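Local coordinates for benzoylformate Decarboxylase (Polynucleobacter necessarius, PDB 4K9Q), which probably decarboxylates benzoylformate to benzaldehyde and carbon dioxide, using bound thiamine diphosphate and magnesium, at residues 188-193 with 309-314; 195-200 with 327-332; 212-217 with 238-243; 218-223 with 321-326. All coordinates share one frame; numbering follows the deposited sequence. Where two conformers were deposited one is given.

All four contacts lie in or beside the central, Rossmann-like domain of this thiamine diphosphate enzyme, away from its cofactor sites. Contacts 1 and 2 share helix 184-196, and contacts 3 and 4 share helix 214-224; contact 4 also brings in helix 315-323, which follows strand 309-312 of contact 1. The centre of contact 4 is about 11 Å from that of contact 2 and about 13 Å from those of contacts 1 and 3. Along the chain the first segments run 1, 2, 3, 4, their partners 3, 1, 4, 2. Contacts 1, 2 and 4 thus pack residues 309-332 against helices 184-196 and 214-224, while contact 3 ties the latter to the loop after strand 228-230.

Contact 1: residues 188-193 with 309-314; sequences KEFAQR and DSLVSD
F190 and D309 bring the two backbones nearest, their CA atoms 8.7 Å apart. Helix 188-193 and strand 309-312 run closer to antiparallel than parallel, at 139° between their directions, and their axes approach to 10.3 Å, a gap that a large aromatic side chain can bridge. F190 does so. Its CG lies anti to the carbonyl carbon (chi1 -79°), and the ring reaches the strand with F190 CZ 3.3 Å from D309 O. L311 CD2 sits over one face of the F190 ring, offset toward the rim, 3.7 Å from its centroid in a CH-pi contact, while the backbone of S310 meets the ring edge. An alanine in place of F190 would probably open a gap between helix and strand and leave L311 CD2 without the aromatic face it packs on. Beside this apolar core, R193 makes a salt bridge, NH1 donating to D309 OD2 over 2.9 Å. The guanidinium and carboxylate planes stand 86° apart, so the pairing is not a flat, two-pronged one. R193 NH1 meets the oxygen on its anti side, tilted out of the carboxylate plane. Arginine suits the place because NH2 can also bond T291 OG1 and a water that donates to D309 OD2, bridging the pair a second time. D309 OD1 turns to T175 OG1 of the second subunit, and the backbone of S310 also bonds to that subunit. The whole is a helix packed on the outermost strand, within this chain, of a six-stranded parallel sheet with the 3-2-1-4-5-6 order of a Rossmann-like domain.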
loop_
_atom_site.group_PDB
_atom_site.type_symbol
_atom_site.label_atom_id
_atom_site.label_comp_id
_atom_site.label_asym_id
_atom_site.label_seq_id
_atom_site.Cartn_x
_atom_site.Cartn_y
_atom_site.Cartn_z
ATOM N N LYS A 188 -30.028 -3.552 25.338
ATOM C CA LYS A 188 -30.629 -4.196 26.505
ATOM C C LYS A 188 -29.564 -4.589 27.528
ATOM O O LYS A 188 -29.702 -4.320 28.722
ATOM C CB LYS A 188 -31.428 -5.429 26.075
ATOM C CG LYS A 188 -32.177 -6.100 27.211
ATOM C CD LYS A 188 -33.065 -7.234 26.698
ATOM C CE LYS A 188 -33.749 -7.974 27.848
ATOM N NZ LYS A 188 -34.603 -9.112 27.378
ATOM N N GLU A 189 -28.498 -5.220 27.049
ATOM C CA GLU A 189 -27.381 -5.599 27.906
ATOM C C GLU A 189 -26.777 -4.378 28.607
ATOM O O GLU A 189 -26.544 -4.390 29.820
ATOM C CB GLU A 189 -26.315 -6.316 27.078
ATOM C CG GLU A 189 -25.089 -6.730 27.885
ATOM C CD GLU A 189 -23.929 -7.168 27.010
ATOM O OE1 GLU A 189 -24.163 -7.503 25.823
ATOM O OE2 GLU A 189 -22.780 -7.170 27.509
ATOM N N PHE A 190 -26.524 -3.316 27.844
ATOM C CA PHE A 190 -25.924 -2.117 28.426
ATOM C C PHE A 190 -26.862 -1.463 29.444
ATOM O O PHE A 190 -26.427 -1.023 30.511
ATOM C CB PHE A 190 -25.537 -1.108 27.337
ATOM C CG PHE A 190 -24.253 -1.439 26.618
ATOM C CD1 PHE A 190 -23.809 -2.745 26.508
ATOM C CD2 PHE A 190 -23.487 -0.421 26.050
ATOM C CE1 PHE A 190 -22.628 -3.041 25.846
ATOM C CE2 PHE A 190 -22.306 -0.713 25.391
ATOM C CZ PHE A 190 -21.870 -2.014 25.296
ATOM N N ALA A 191 -28.151 -1.407 29.115
ATOM C CA ALA A 191 -29.139 -0.822 30.021
ATOM C C ALA A 191 -29.190 -1.599 31.334
ATOM O O ALA A 191 -29.270 -1.011 32.412
ATOM C CB ALA A 191 -30.508 -0.790 29.362
ATOM N N GLN A 192 -29.126 -2.922 31.241
ATOM C CA GLN A 192 -29.120 -3.760 32.437
ATOM C C GLN A 192 -27.918 -3.445 33.327
ATOM O O GLN A 192 -28.049 -3.334 34.550
ATOM C CB GLN A 192 -29.123 -5.240 32.062
ATOM C CG GLN A 192 -30.432 -5.728 31.461
ATOM C CD GLN A 192 -30.333 -7.139 30.894
ATOM O OE1 GLN A 192 -29.276 -7.772 30.938
ATOM N NE2 GLN A 192 -31.442 -7.636 30.357
ATOM N N ARG A 193 -26.742 -3.311 32.715
ATOM C CA ARG A 193 -25.532 -2.971 33.469
ATOM C C ARG A 193 -25.708 -1.630 34.157
ATOM O O ARG A 193 -25.386 -1.474 35.334
ATOM C CB ARG A 193 -24.305 -2.932 32.551
ATOM C CG ARG A 193 -23.926 -4.278 31.964
ATOM C CD ARG A 193 -22.964 -5.023 32.865
ATOM N NE ARG A 193 -21.675 -4.339 32.975
ATOM C CZ ARG A 193 -20.711 -4.414 32.061
ATOM N NH1 ARG A 193 -20.893 -5.137 30.961
ATOM N NH2 ARG A 193 -19.570 -3.758 32.239
ATOM N N ASP A 309 -16.619 -3.306 27.419
ATOM C CA ASP A 309 -17.583 -3.910 26.500
ATOM C C ASP A 309 -18.152 -2.804 25.619
ATOM O O ASP A 309 -18.638 -1.781 26.117
ATOM C CB ASP A 309 -18.704 -4.598 27.279
ATOM C CG ASP A 309 -18.178 -5.633 28.261
ATOM O OD1 ASP A 309 -17.439 -6.543 27.834
ATOM O OD2 ASP A 309 -18.483 -5.523 29.467
ATOM N N SER A 310 -18.088 -3.002 24.309
ATOM C CA SER A 310 -18.476 -1.957 23.374
ATOM C C SER A 310 -19.606 -2.370 22.444
ATOM O O SER A 310 -19.898 -3.556 22.273
ATOM C CB SER A 310 -17.268 -1.549 22.524
ATOM O OG SER A 310 -16.808 -2.656 21.759
ATOM N N LEU A 311 -20.246 -1.367 21.854
ATOM C CA LEU A 311 -21.111 -1.582 20.698
ATOM C C LEU A 311 -20.915 -0.440 19.703
ATOM O O LEU A 311 -20.508 0.668 20.085
ATOM C CB LEU A 311 -22.586 -1.710 21.116
ATOM C CG LEU A 311 -23.301 -0.518 21.756
ATOM C CD1 LEU A 311 -23.781 0.469 20.698
ATOM C CD2 LEU A 311 -24.483 -0.991 22.583
ATOM N N VAL A 312 -21.182 -0.714 18.427
ATOM C CA VAL A 312 -21.089 0.322 17.399
ATOM C C VAL A 312 -22.471 0.902 17.132
ATOM O O VAL A 312 -23.429 0.160 16.860
ATOM C CB VAL A 312 -20.481 -0.218 16.084
ATOM C CG1 VAL A 312 -20.177 0.934 15.120
ATOM C CG2 VAL A 312 -19.223 -1.020 16.364
ATOM N N SER A 313 -22.578 2.224 17.212
ATOM C CA SER A 313 -23.844 2.907 16.987
ATOM C C SER A 313 -23.648 4.405 16.845
ATOM O O SER A 313 -22.777 4.995 17.490
ATOM C CB SER A 313 -24.798 2.663 18.162
ATOM O OG SER A 313 -26.024 3.332 17.967
ATOM N N ASP A 314 -24.483 5.015 16.014
ATOM C CA ASP A 314 -24.677 6.457 16.056
ATOM C C ASP A 314 -25.019 6.852 17.493
ATOM O O ASP A 314 -25.809 6.178 18.161
ATOM C CB ASP A 314 -25.827 6.854 15.131
ATOM C CG ASP A 314 -26.058 8.345 15.094
ATOM O OD1 ASP A 314 -25.380 9.027 14.291
ATOM O OD2 ASP A 314 -26.924 8.840 15.853
HETATM O O HOH W 1 -17.180 -4.062 30.984
#

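Contact 2: residues 195-200 with 327-332; sequences TASKNP and DQREKN
R329 reaches across from the loop 327-332 to the backbone that leaves helix 184-196, and it gives up more surface here than any other residue of the two segments. Its side chain is extended, with CD anti to CA (chi2 -171°), and it delivers the guanidinium to the carbonyl of S197, the first residue to leave helical geometry. R329 NH2 donates to S197 O over 2.7 Å, with the acceptor close to the guanidinium plane, and R329 NH1 adds a weak bond to the same oxygen at 3.2 Å. One firm and one weak bond from the same group thus meet at this oxygen. T195, second in buried surface, meets the arginine through its backbone, with T195 O 3.2 Å from R329 NH2; its hydroxyl is bonded to A191 O instead. P200 comes tip to tip with the arginine: CG lies over one guanidinium face toward the rim, and P200 CD is 3.5 Å from R329 NH1. Proline suits this spot, since its ring offers an apolar surface to a flat cation. The root of R329 is held too, as Q328 NE2 donates to R329 O over 2.8 Å on a lone pair, and R329 N bonds R223 O of helix 214-224. A methionine in place of R329 would probably leave S197 O without these two donors and the P200 ring without the flat group it packs against. The chemistry is that of a cation bonded to the S197 carbonyl just past a helix C-terminus, where the helix dipole would probably add to the attraction.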
loop_
_atom_site.group_PDB
_atom_site.type_symbol
_atom_site.label_atom_id
_atom_site.label_comp_id
_atom_site.label_asym_id
_atom_site.label_seq_id
_atom_site.Cartn_x
_atom_site.Cartn_y
_atom_site.Cartn_z
ATOM N N THR A 195 -28.506 0.032 34.933
ATOM C CA THR A 195 -29.549 -0.026 35.951
ATOM C C THR A 195 -29.036 -0.670 37.238
ATOM O O THR A 195 -29.389 -0.245 38.339
ATOM C CB THR A 195 -30.790 -0.790 35.424
ATOM O OG1 THR A 195 -31.386 -0.036 34.362
ATOM C CG2 THR A 195 -31.812 -0.983 36.527
ATOM N N ALA A 196 -28.184 -1.679 37.096
ATOM C CA ALA A 196 -27.649 -2.404 38.251
ATOM C C ALA A 196 -26.512 -1.678 38.972
ATOM O O ALA A 196 -26.205 -1.992 40.127
ATOM C CB ALA A 196 -27.191 -3.782 37.835
ATOM N N SER A 197 -25.877 -0.725 38.297
ATOM C CA SER A 197 -24.734 -0.025 38.879
ATOM C C SER A 197 -25.141 0.882 40.037
ATOM O O SER A 197 -26.251 1.415 40.059
ATOM C CB SER A 197 -23.998 0.787 37.806
ATOM O OG SER A 197 -24.756 1.914 37.415
ATOM N N LYS A 198 -24.224 1.062 40.984
ATOM C CA LYS A 198 -24.479 1.874 42.173
ATOM C C LYS A 198 -24.174 3.345 41.922
ATOM O O LYS A 198 -24.904 4.237 42.366
ATOM C CB LYS A 198 -23.625 1.380 43.344
ATOM C CG LYS A 198 -23.947 -0.027 43.832
ATOM C CD LYS A 198 -25.283 -0.081 44.566
ATOM C CE LYS A 198 -26.377 -0.664 43.689
ATOM N NZ LYS A 198 -26.052 -2.064 43.281
ATOM N N ASN A 199 -23.084 3.594 41.206
ATOM C CA ASN A 199 -22.581 4.950 41.044
ATOM C C ASN A 199 -21.947 5.137 39.670
ATOM O O ASN A 199 -20.731 5.298 39.561
ATOM C CB ASN A 199 -21.546 5.238 42.132
ATOM C CG ASN A 199 -21.323 6.720 42.348
ATOM O OD1 ASN A 199 -22.065 7.561 41.831
ATOM N ND2 ASN A 199 -20.305 7.051 43.133
ATOM N N PRO A 200 -22.767 5.099 38.614
ATOM C CA PRO A 200 -22.235 5.199 37.249
ATOM C C PRO A 200 -21.641 6.576 36.964
ATOM O O PRO A 200 -22.050 7.572 37.567
ATOM C CB PRO A 200 -23.474 4.970 36.377
ATOM C CG PRO A 200 -24.617 5.400 37.234
ATOM C CD PRO A 200 -24.236 4.991 38.627
ATOM N N ASP A 327 -34.488 3.626 34.230
ATOM C CA ASP A 327 -35.379 4.354 35.132
ATOM C C ASP A 327 -34.709 5.570 35.764
ATOM O O ASP A 327 -33.502 5.572 36.016
ATOM C CB ASP A 327 -35.909 3.430 36.231
ATOM C CG ASP A 327 -36.980 2.477 35.729
ATOM O OD1 ASP A 327 -37.784 2.884 34.860
ATOM O OD2 ASP A 327 -37.014 1.322 36.206
ATOM N N GLN A 328 -35.512 6.596 36.025
ATOM C CA GLN A 328 -35.041 7.796 36.701
ATOM C C GLN A 328 -34.434 7.498 38.068
ATOM O O GLN A 328 -35.002 6.748 38.857
ATOM C CB GLN A 328 -36.192 8.780 36.873
ATOM C CG GLN A 328 -35.796 10.043 37.607
ATOM C CD GLN A 328 -34.856 10.912 36.794
ATOM O OE1 GLN A 328 -35.173 11.311 35.669
ATOM N NE2 GLN A 328 -33.692 11.209 37.359
ATOM N N ARG A 329 -33.280 8.092 38.350
ATOM C CA ARG A 329 -32.678 7.997 39.681
ATOM C C ARG A 329 -32.849 9.286 40.476
ATOM O O ARG A 329 -33.033 10.358 39.900
ATOM C CB ARG A 329 -31.197 7.667 39.578
ATOM C CG ARG A 329 -30.911 6.377 38.868
ATOM C CD ARG A 329 -29.457 6.019 39.008
ATOM N NE ARG A 329 -29.202 4.667 38.539
ATOM C CZ ARG A 329 -28.228 3.893 39.004
ATOM N NH1 ARG A 329 -27.420 4.343 39.954
ATOM N NH2 ARG A 329 -28.068 2.669 38.519
ATOM N N GLU A 330 -32.788 9.177 41.802
ATOM C CA GLU A 330 -32.855 10.354 42.663
ATOM C C GLU A 330 -31.510 11.072 42.679
ATOM O O GLU A 330 -30.470 10.457 42.425
ATOM C CB GLU A 330 -33.276 9.967 44.084
ATOM C CG GLU A 330 -34.755 9.624 44.222
ATOM C CD GLU A 330 -35.165 9.361 45.659
ATOM O OE1 GLU A 330 -34.302 8.945 46.460
ATOM O OE2 GLU A 330 -36.351 9.576 45.987
ATOM N N LYS A 331 -31.530 12.375 42.956
ATOM C CA LYS A 331 -30.294 13.147 43.054
ATOM C C LYS A 331 -29.369 12.467 44.053
ATOM O O LYS A 331 -29.802 12.068 45.135
ATOM C CB LYS A 331 -30.573 14.593 43.474
ATOM C CG LYS A 331 -30.926 15.523 42.321
ATOM C CD LYS A 331 -32.320 15.251 41.786
ATOM C CE LYS A 331 -32.566 15.998 40.484
ATOM N NZ LYS A 331 -32.312 17.459 40.618
ATOM N N ASN A 332 -28.102 12.315 43.688
ATOM C CA ASN A 332 -27.169 11.551 44.511
ATOM C C ASN A 332 -25.926 12.341 44.915
ATOM O O ASN A 332 -24.816 11.802 44.944
ATOM C CB ASN A 332 -26.766 10.255 43.801
ATOM C CG ASN A 332 -26.302 10.493 42.379
ATOM O OD1 ASN A 332 -26.165 11.636 41.943
ATOM N ND2 ASN A 332 -26.054 9.413 41.648
#

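Contact 3: residues 212-217 with 238-243; sequences QAWSDG and PFPEDH
W214 packing on the P238-P240 backbone makes this an apolar, aromatic-on-proline contact, buried between the start of helix 214-224 and the loop that leads from strand 228-230 to strand 246-249. The indole CG lies anti to the backbone N (chi1 -177°), and the far atoms of the six-membered ring, CZ2 and CH2, do most of the touching: W214 CZ2 is 3.5 Å from P240 N and W214 CH2 3.7 Å from F239 C. P240 CD lies over the indole face, offset toward the rim, and makes an off-centre CH-pi contact 4.1 Å from the centroid of the W214 six-membered ring. The same face is met by F239 CA. Proline suits the site because its ring presents CH groups to an aromatic surface and gives up no N-H to be satisfied. One turn further on, G217 has no side chain to stand between helix and loop, and G217 O meets the edge of the F239 ring, 3.8 Å from F239 CE2; that oxygen is also bonded to Y204 OH. Polar backbone atoms are joined by a water, which donates to W214 O at 2.9 Å and to P238 O at 2.8 Å. Helix 214-224 belongs to the right-handed beta-alpha-beta crossover from strand 201-204 to the adjacent parallel strand 228-230 of the Rossmann-like domain, and its first turn here meets the loop that follows that strand.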
loop_
_atom_site.group_PDB
_atom_site.type_symbol
_atom_site.label_atom_id
_atom_site.label_comp_id
_atom_site.label_asym_id
_atom_site.label_seq_id
_atom_site.Cartn_x
_atom_site.Cartn_y
_atom_site.Cartn_z
ATOM N N GLN A 212 -25.741 15.411 16.403
ATOM C CA GLN A 212 -26.795 16.298 16.892
ATOM C C GLN A 212 -27.565 15.690 18.057
ATOM O O GLN A 212 -28.786 15.833 18.151
ATOM C CB GLN A 212 -27.726 16.727 15.751
ATOM C CG GLN A 212 -26.976 17.539 14.702
ATOM C CD GLN A 212 -27.854 18.105 13.610
ATOM O OE1 GLN A 212 -28.238 17.398 12.675
ATOM N NE2 GLN A 212 -28.160 19.394 13.708
ATOM N N ALA A 213 -26.833 15.023 18.945
ATOM C CA ALA A 213 -27.425 14.318 20.085
ATOM C C ALA A 213 -27.370 15.115 21.388
ATOM O O ALA A 213 -27.549 14.556 22.467
ATOM C CB ALA A 213 -26.743 12.963 20.274
ATOM N N TRP A 214 -27.106 16.413 21.278
ATOM C CA TRP A 214 -26.933 17.293 22.434
ATOM C C TRP A 214 -28.038 17.093 23.476
ATOM O O TRP A 214 -27.763 16.782 24.640
ATOM C CB TRP A 214 -26.899 18.745 21.942
ATOM C CG TRP A 214 -26.650 19.797 22.970
ATOM C CD1 TRP A 214 -27.588 20.465 23.705
ATOM C CD2 TRP A 214 -25.377 20.344 23.350
ATOM N NE1 TRP A 214 -26.976 21.382 24.528
ATOM C CE2 TRP A 214 -25.621 21.329 24.330
ATOM C CE3 TRP A 214 -24.057 20.090 22.962
ATOM C CZ2 TRP A 214 -24.588 22.066 24.931
ATOM C CZ3 TRP A 214 -23.025 20.838 23.555
ATOM C CH2 TRP A 214 -23.304 21.804 24.529
ATOM N N SER A 215 -29.291 17.241 23.053
ATOM C CA SER A 215 -30.407 17.154 23.989
ATOM C C SER A 215 -30.596 15.739 24.527
ATOM O O SER A 215 -30.971 15.560 25.688
ATOM C CB SER A 215 -31.698 17.650 23.344
ATOM O OG SER A 215 -32.126 16.764 22.332
ATOM N N ASP A 216 -30.328 14.739 23.694
ATOM C CA ASP A 216 -30.432 13.343 24.107
ATOM C C ASP A 216 -29.370 12.965 25.137
ATOM O O ASP A 216 -29.614 12.145 26.013
ATOM C CB ASP A 216 -30.343 12.422 22.893
ATOM C CG ASP A 216 -31.258 12.867 21.770
ATOM O OD1 ASP A 216 -30.797 13.636 20.892
ATOM O OD2 ASP A 216 -32.442 12.466 21.780
ATOM N N GLY A 217 -28.190 13.569 25.029
ATOM C CA GLY A 217 -27.146 13.359 26.018
ATOM C C GLY A 217 -27.532 13.982 27.349
ATOM O O GLY A 217 -27.239 13.426 28.408
ATOM N N PRO A 238 -19.410 18.079 23.893
ATOM C CA PRO A 238 -20.487 17.087 23.867
ATOM C C PRO A 238 -21.594 17.295 24.911
ATOM O O PRO A 238 -22.595 16.583 24.860
ATOM C CB PRO A 238 -19.744 15.779 24.163
ATOM C CG PRO A 238 -18.628 16.195 25.048
ATOM C CD PRO A 238 -18.223 17.592 24.615
ATOM N N PHE A 239 -21.421 18.230 25.836
ATOM C CA PHE A 239 -22.375 18.399 26.931
ATOM C C PHE A 239 -22.301 19.848 27.452
ATOM O O PHE A 239 -21.217 20.442 27.499
ATOM C CB PHE A 239 -22.029 17.395 28.040
ATOM C CG PHE A 239 -23.088 17.248 29.111
ATOM C CD1 PHE A 239 -22.967 17.913 30.321
ATOM C CD2 PHE A 239 -24.173 16.408 28.918
ATOM C CE1 PHE A 239 -23.928 17.768 31.321
ATOM C CE2 PHE A 239 -25.137 16.253 29.913
ATOM C CZ PHE A 239 -25.013 16.935 31.116
ATOM N N PRO A 240 -23.450 20.436 27.828
ATOM C CA PRO A 240 -23.391 21.827 28.304
ATOM C C PRO A 240 -22.479 21.951 29.522
ATOM O O PRO A 240 -22.665 21.260 30.527
ATOM C CB PRO A 240 -24.844 22.139 28.682
ATOM C CG PRO A 240 -25.524 20.802 28.813
ATOM C CD PRO A 240 -24.827 19.911 27.820
ATOM N N GLU A 241 -21.489 22.829 29.435
ATOM C CA GLU A 241 -20.415 22.823 30.425
ATOM C C GLU A 241 -20.751 23.594 31.702
ATOM O O GLU A 241 -19.967 23.602 32.661
ATOM C CB GLU A 241 -19.103 23.284 29.783
ATOM C CG GLU A 241 -18.721 22.333 28.642
ATOM C CD GLU A 241 -17.411 22.666 27.962
ATOM O OE1 GLU A 241 -16.971 23.836 28.019
ATOM O OE2 GLU A 241 -16.827 21.738 27.356
ATOM N N ASP A 242 -21.915 24.236 31.714
ATOM C CA ASP A 242 -22.408 24.845 32.948
ATOM C C ASP A 242 -23.549 24.026 33.585
ATOM O O ASP A 242 -24.136 24.440 34.585
ATOM C CB ASP A 242 -22.824 26.302 32.717
ATOM C CG ASP A 242 -23.861 26.450 31.624
ATOM O OD1 ASP A 242 -24.181 25.438 30.954
ATOM O OD2 ASP A 242 -24.354 27.579 31.423
ATOM N N HIS A 243 -23.843 22.864 33.018
ATOM C CA HIS A 243 -24.863 21.981 33.578
ATOM C C HIS A 243 -24.371 21.451 34.928
ATOM O O HIS A 243 -23.193 21.114 35.079
ATOM C CB HIS A 243 -25.131 20.822 32.618
ATOM C CG HIS A 243 -26.345 20.016 32.958
ATOM N ND1 HIS A 243 -26.365 19.088 33.978
ATOM C CD2 HIS A 243 -27.581 19.993 32.405
ATOM C CE1 HIS A 243 -27.561 18.529 34.038
ATOM N NE2 HIS A 243 -28.317 19.059 33.093
HETATM O O HOH W 2 -25.177 15.982 25.730
#

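Contact 4: residues 218-223 with 321-326; sequences IAFAER and EALKLI
R223 and L323 meet where helix 214-224 lies beside helix 315-323, two helices of the Rossmann-like central domain. The apolar part of the contact is built on F220. F220 CE1 is 3.6 Å from A322 CB and 3.4 Å from I326 CD1, and the phenyl and isoleucine side chains cross at about a right angle. A small alanine lets the ring come close to helix 315-323, while I326 CD1 reaches CE1 and CZ of the ring; the ring also touches L202 and Y204 of strand 201-204 and I194 of helix 184-196, which places it in the layer between helices and sheet. Both methyls of L323 touch the R223 guanidinium, and CD1 also reaches A219 CB. The second kind of interaction is a methyl on a flat cation: L323 CD2 stands 3.2 Å above the guanidinium plane of R223, over its centre. R223 CG lies anti to the backbone N (chi1 -174°), and bends at chi2 and chi3 fold the guanidinium back over L323; CB and CG also touch CD2. The third kind is polar, and arginine suits it by having donors round its rim. R223 NH2 gives a bond to a water at 2.8 Å, which in turn donates to L323 O. R223 NH1 donates to I326 O over 2.9 Å; the N-H itself is bent at 140°, yet the nitrogen is almost in line with the carbonyl bond, the C=O...N angle being 171°.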
loop_
_atom_site.group_PDB
_atom_site.type_symbol
_atom_site.label_atom_id
_atom_site.label_comp_id
_atom_site.label_asym_id
_atom_site.label_seq_id
_atom_site.Cartn_x
_atom_site.Cartn_y
_atom_site.Cartn_z
ATOM N N ILE A 218 -28.191 15.137 27.302
ATOM C CA ILE A 218 -28.656 15.799 28.520
ATOM C C ILE A 218 -29.742 14.959 29.188
ATOM O O ILE A 218 -29.703 14.714 30.400
ATOM C CB ILE A 218 -29.200 17.202 28.230
ATOM C CG1 ILE A 218 -28.062 18.124 27.776
ATOM C CG2 ILE A 218 -29.865 17.785 29.480
ATOM C CD1 ILE A 218 -28.553 19.440 27.223
ATOM N N ALA A 219 -30.705 14.505 28.389
ATOM C CA ALA A 219 -31.775 13.663 28.914
ATOM C C ALA A 219 -31.230 12.413 29.601
ATOM O O ALA A 219 -31.672 12.053 30.697
ATOM C CB ALA A 219 -32.757 13.292 27.808
ATOM N N PHE A 220 -30.269 11.755 28.957
ATOM C CA PHE A 220 -29.677 10.530 29.485
ATOM C C PHE A 220 -28.987 10.789 30.825
ATOM O O PHE A 220 -29.191 10.061 31.788
ATOM C CB PHE A 220 -28.677 9.957 28.473
ATOM C CG PHE A 220 -28.282 8.532 28.749
ATOM C CD1 PHE A 220 -29.195 7.504 28.578
ATOM C CD2 PHE A 220 -27.002 8.223 29.176
ATOM C CE1 PHE A 220 -28.839 6.182 28.831
ATOM C CE2 PHE A 220 -26.635 6.905 29.433
ATOM C CZ PHE A 220 -27.556 5.884 29.261
ATOM N N ALA A 221 -28.166 11.832 30.878
ATOM C CA ALA A 221 -27.427 12.170 32.088
ATOM C C ALA A 221 -28.370 12.522 33.239
ATOM O O ALA A 221 -28.130 12.153 34.389
ATOM C CB ALA A 221 -26.477 13.338 31.820
ATOM N N GLU A 222 -29.431 13.254 32.925
ATOM C CA GLU A 222 -30.382 13.688 33.941
ATOM C C GLU A 222 -31.207 12.501 34.446
ATOM O O GLU A 222 -31.607 12.455 35.610
ATOM C CB GLU A 222 -31.279 14.806 33.401
ATOM C CG GLU A 222 -30.538 16.138 33.241
ATOM C CD GLU A 222 -31.405 17.268 32.716
ATOM O OE1 GLU A 222 -32.534 16.999 32.261
ATOM O OE2 GLU A 222 -30.949 18.434 32.743
ATOM N N ARG A 223 -31.443 11.536 33.565
ATOM C CA ARG A 223 -32.137 10.307 33.939
ATOM C C ARG A 223 -31.336 9.532 34.988
ATOM O O ARG A 223 -31.902 8.950 35.912
ATOM C CB ARG A 223 -32.364 9.438 32.696
ATOM C CG ARG A 223 -33.212 8.185 32.946
ATOM C CD ARG A 223 -34.646 8.567 33.249
ATOM N NE ARG A 223 -35.291 9.228 32.118
ATOM C CZ ARG A 223 -35.978 8.585 31.178
ATOM N NH1 ARG A 223 -36.099 7.269 31.242
ATOM N NH2 ARG A 223 -36.542 9.254 30.177
ATOM N N GLU A 321 -32.496 5.027 22.248
ATOM C CA GLU A 321 -32.886 3.669 22.604
ATOM C C GLU A 321 -32.620 3.348 24.079
ATOM O O GLU A 321 -33.421 2.677 24.733
ATOM C CB GLU A 321 -32.190 2.649 21.697
ATOM C CG GLU A 321 -32.697 2.662 20.254
ATOM C CD GLU A 321 -34.216 2.589 20.173
ATOM O OE1 GLU A 321 -34.796 1.607 20.681
ATOM O OE2 GLU A 321 -34.835 3.523 19.613
ATOM N N ALA A 322 -31.495 3.825 24.603
ATOM C CA ALA A 322 -31.119 3.491 25.968
ATOM C C ALA A 322 -32.038 4.197 26.958
ATOM O O ALA A 322 -32.403 3.631 27.986
ATOM C CB ALA A 322 -29.676 3.859 26.225
ATOM N N LEU A 323 -32.410 5.431 26.638
ATOM C CA LEU A 323 -33.304 6.209 27.490
ATOM C C LEU A 323 -34.582 5.422 27.783
ATOM O O LEU A 323 -35.111 5.481 28.892
ATOM C CB LEU A 323 -33.672 7.529 26.815
ATOM C CG LEU A 323 -33.589 8.870 27.546
ATOM C CD1 LEU A 323 -34.799 9.724 27.182
ATOM C CD2 LEU A 323 -33.463 8.723 29.048
ATOM N N LYS A 324 -35.067 4.691 26.781
ATOM C CA LYS A 324 -36.293 3.901 26.909
ATOM C C LYS A 324 -36.207 2.813 27.978
ATOM O O LYS A 324 -37.231 2.372 28.503
ATOM C CB LYS A 324 -36.652 3.248 25.574
ATOM C CG LYS A 324 -36.984 4.231 24.473
ATOM C CD LYS A 324 -37.205 3.528 23.145
ATOM C CE LYS A 324 -37.575 4.539 22.076
ATOM N NZ LYS A 324 -37.754 3.915 20.737
ATOM N N LEU A 325 -34.994 2.376 28.298
ATOM C CA LEU A 325 -34.815 1.191 29.140
ATOM C C LEU A 325 -34.264 1.482 30.530
ATOM O O LEU A 325 -34.047 0.559 31.314
ATOM C CB LEU A 325 -33.897 0.183 28.447
ATOM C CG LEU A 325 -34.329 -0.296 27.064
ATOM C CD1 LEU A 325 -33.347 -1.340 26.528
ATOM C CD2 LEU A 325 -35.749 -0.854 27.114
ATOM N N ILE A 326 -34.024 2.752 30.834
ATOM C CA ILE A 326 -33.423 3.121 32.108
ATOM C C ILE A 326 -34.382 3.957 32.945
ATOM O O ILE A 326 -35.013 4.881 32.438
ATOM C CB ILE A 326 -32.103 3.888 31.885
ATOM C CG1 ILE A 326 -31.054 2.954 31.280
ATOM C CG2 ILE A 326 -31.594 4.470 33.184
ATOM C CD1 ILE A 326 -29.776 3.654 30.902
HETATM O O HOH W 3 -37.801 7.260 28.677
#